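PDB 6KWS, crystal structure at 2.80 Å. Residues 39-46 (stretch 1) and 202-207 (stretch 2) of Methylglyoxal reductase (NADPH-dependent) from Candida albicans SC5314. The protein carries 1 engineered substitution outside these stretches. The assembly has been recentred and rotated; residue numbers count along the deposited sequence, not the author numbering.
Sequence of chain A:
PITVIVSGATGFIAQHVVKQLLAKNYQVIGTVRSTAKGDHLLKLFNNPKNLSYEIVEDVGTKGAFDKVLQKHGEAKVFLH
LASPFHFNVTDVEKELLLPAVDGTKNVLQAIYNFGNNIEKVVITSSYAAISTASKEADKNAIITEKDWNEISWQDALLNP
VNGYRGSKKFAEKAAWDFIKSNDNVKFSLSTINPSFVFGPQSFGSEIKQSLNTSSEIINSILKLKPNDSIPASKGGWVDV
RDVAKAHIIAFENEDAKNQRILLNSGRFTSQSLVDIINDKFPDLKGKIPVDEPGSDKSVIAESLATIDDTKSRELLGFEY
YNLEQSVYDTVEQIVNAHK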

# COMPACT_ATOMS: atom_id res chain seq x y z
N ASP A 39 8.31 7.51 -19.47
CA ASP A 39 7.97 7.03 -20.82
C ASP A 39 7.29 5.67 -20.75
O ASP A 39 6.30 5.42 -21.45
CB ASP A 39 9.22 6.94 -21.70
CG ASP A 39 9.81 8.29 -22.05
OD1 ASP A 39 9.11 9.33 -21.92
OD2 ASP A 39 11.00 8.30 -22.46
N HIS A 40 7.79 4.79 -19.88
CA HIS A 40 7.20 3.47 -19.73
C HIS A 40 5.75 3.58 -19.30
O HIS A 40 4.86 2.94 -19.88
CB HIS A 40 7.99 2.68 -18.71
CG HIS A 40 7.48 1.29 -18.53
ND1 HIS A 40 7.34 0.42 -19.58
CD2 HIS A 40 7.04 0.64 -17.43
CE1 HIS A 40 6.85 -0.73 -19.14
NE2 HIS A 40 6.66 -0.62 -17.84
N LEU A 41 5.49 4.40 -18.28
CA LEU A 41 4.14 4.54 -17.78
C LEU A 41 3.20 5.05 -18.86
O LEU A 41 2.11 4.51 -19.04
CB LEU A 41 4.13 5.47 -16.57
CG LEU A 41 2.79 5.58 -15.87
CD1 LEU A 41 2.51 4.29 -15.11
CD2 LEU A 41 2.82 6.79 -14.93
N LEU A 42 3.62 6.08 -19.60
CA LEU A 42 2.71 6.60 -20.61
C LEU A 42 2.45 5.57 -21.71
O LEU A 42 1.36 5.54 -22.29
CB LEU A 42 3.21 7.91 -21.21
CG LEU A 42 3.59 9.08 -20.28
CD1 LEU A 42 3.55 10.37 -21.05
CD2 LEU A 42 2.73 9.20 -19.01
N LYS A 43 3.41 4.67 -21.98
CA LYS A 43 3.20 3.68 -23.03
C LYS A 43 2.24 2.57 -22.59
O LYS A 43 1.40 2.12 -23.38
CB LYS A 43 4.53 3.08 -23.46
CG LYS A 43 5.40 4.02 -24.25
CD LYS A 43 6.41 3.21 -25.03
CE LYS A 43 7.82 3.65 -24.73
NZ LYS A 43 8.68 3.36 -25.91
N LEU A 44 2.37 2.08 -21.35
CA LEU A 44 1.41 1.11 -20.83
C LEU A 44 -0.02 1.58 -21.06
O LEU A 44 -0.88 0.78 -21.46
CB LEU A 44 1.65 0.88 -19.33
CG LEU A 44 2.91 0.06 -19.04
CD1 LEU A 44 3.22 -0.01 -17.54
CD2 LEU A 44 2.80 -1.33 -19.64
N PHE A 45 -0.30 2.86 -20.83
CA PHE A 45 -1.64 3.39 -21.00
C PHE A 45 -1.88 3.94 -22.40
O PHE A 45 -2.94 4.50 -22.66
CB PHE A 45 -1.92 4.47 -19.95
CG PHE A 45 -2.12 3.93 -18.56
CD1 PHE A 45 -3.35 3.42 -18.16
CD2 PHE A 45 -1.07 3.92 -17.65
CE1 PHE A 45 -3.53 2.91 -16.89
CE2 PHE A 45 -1.24 3.40 -16.38
CZ PHE A 45 -2.47 2.90 -15.99
N ASN A 46 -0.91 3.78 -23.30
CA ASN A 46 -1.03 4.22 -24.69
C ASN A 46 -1.21 5.72 -24.80
O ASN A 46 -2.01 6.21 -25.59
CB ASN A 46 -2.17 3.48 -25.40
CG ASN A 46 -1.83 2.03 -25.66
OD1 ASN A 46 -0.78 1.71 -26.22
ND2 ASN A 46 -2.72 1.13 -25.23
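Stretch 2, residues 202-207: SFGSEI

A short loop can dock on the end of a helix by offering one aromatic ring to the last turn and fastening its flank with a polar contact; the packing of residues 202-207 on residues 39-46 is a compact example. The helix, which begins earlier in the chain, runs through Leu44 and closes in a Schellman motif, with Asn46 at positive phi and Asn46 N bonded to Lys43 O at 2.8 Å. Across from it, Ser202 and Phe203 precede a single 3-10 segment, 204-206, in which Glu206 N reaches back to Phe203 O at 3.3 Å. Phe203 itself is extended (phi/psi -140/130), and its CA lies 7.7 Å from the CA of Leu44, the nearest backbone approach.

Phe203 and Leu44 cover the most surface, and each directs its CA-to-CB bond toward the other stretch. The ring of Phe203, with chi1 in the m rotamer, lies beneath Leu44 so that Leu44 CB stands 3.9 Å from the ring centroid and only 13° off the normal, a CH-pi contact over the face. Leu44 CD1 adds an apolar contact with Phe203 CD2 at 3.8 Å. The same ring turns its edge to the face of Phe45: the planes meet at 90°, the centroids are 5.1 Å apart, and Phe45 CZ comes within 3.7 Å of Phe203 CE2. One ring thus serves two neighbours, its face taking the leucine and its edge the second aromatic.

Glu206 is the third large contributor. Its CB points sideways, but the m, m side chain brings the carboxylate nearer the helix, where His40 NE2 donates to Glu206 OE1 at 3.0 Å and weakly to Glu206 OE2 at 3.4 Å. The carboxylate meets the imidazole at its edge, as a hydrogen bond from a ring nitrogen requires.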

# COMPACT_ATOMS: atom_id res chain seq x y z
N SER A 202 -1.16 -4.10 -12.46
CA SER A 202 -2.03 -3.50 -13.46
C SER A 202 -1.76 -4.05 -14.85
O SER A 202 -2.65 -4.05 -15.71
CB SER A 202 -1.89 -1.97 -13.48
OG SER A 202 -1.90 -1.44 -12.17
N PHE A 203 -0.55 -4.54 -15.07
CA PHE A 203 -0.10 -4.97 -16.38
C PHE A 203 0.72 -6.24 -16.21
O PHE A 203 1.60 -6.31 -15.35
CB PHE A 203 0.71 -3.85 -17.04
CG PHE A 203 -0.11 -2.61 -17.31
CD1 PHE A 203 -0.94 -2.54 -18.42
CD2 PHE A 203 -0.10 -1.54 -16.43
CE1 PHE A 203 -1.72 -1.40 -18.67
CE2 PHE A 203 -0.88 -0.41 -16.65
CZ PHE A 203 -1.69 -0.33 -17.79
N GLY A 204 0.39 -7.25 -17.02
CA GLY A 204 1.16 -8.49 -17.02
C GLY A 204 2.59 -8.30 -17.46
O GLY A 204 3.44 -9.12 -17.10
N SER A 205 2.87 -7.25 -18.22
CA SER A 205 4.23 -6.94 -18.63
C SER A 205 5.18 -6.91 -17.44
O SER A 205 6.32 -7.39 -17.51
CB SER A 205 4.26 -5.59 -19.35
OG SER A 205 3.10 -5.42 -20.16
N GLU A 206 4.71 -6.36 -16.31
CA GLU A 206 5.56 -5.98 -15.19
C GLU A 206 6.12 -7.17 -14.41
O GLU A 206 7.02 -6.97 -13.58
CB GLU A 206 4.76 -5.07 -14.25
CG GLU A 206 4.19 -3.79 -14.89
CD GLU A 206 5.28 -2.88 -15.50
OE1 GLU A 206 5.69 -3.17 -16.65
OE2 GLU A 206 5.74 -1.92 -14.83
N ILE A 207 5.63 -8.40 -14.66
CA ILE A 207 6.00 -9.51 -13.79
C ILE A 207 7.44 -9.91 -14.04
O ILE A 207 7.86 -10.15 -15.18
CB ILE A 207 5.05 -10.71 -13.96
CG1 ILE A 207 3.74 -10.43 -13.24
CG2 ILE A 207 5.64 -11.93 -13.32
CD1 ILE A 207 2.72 -9.79 -14.11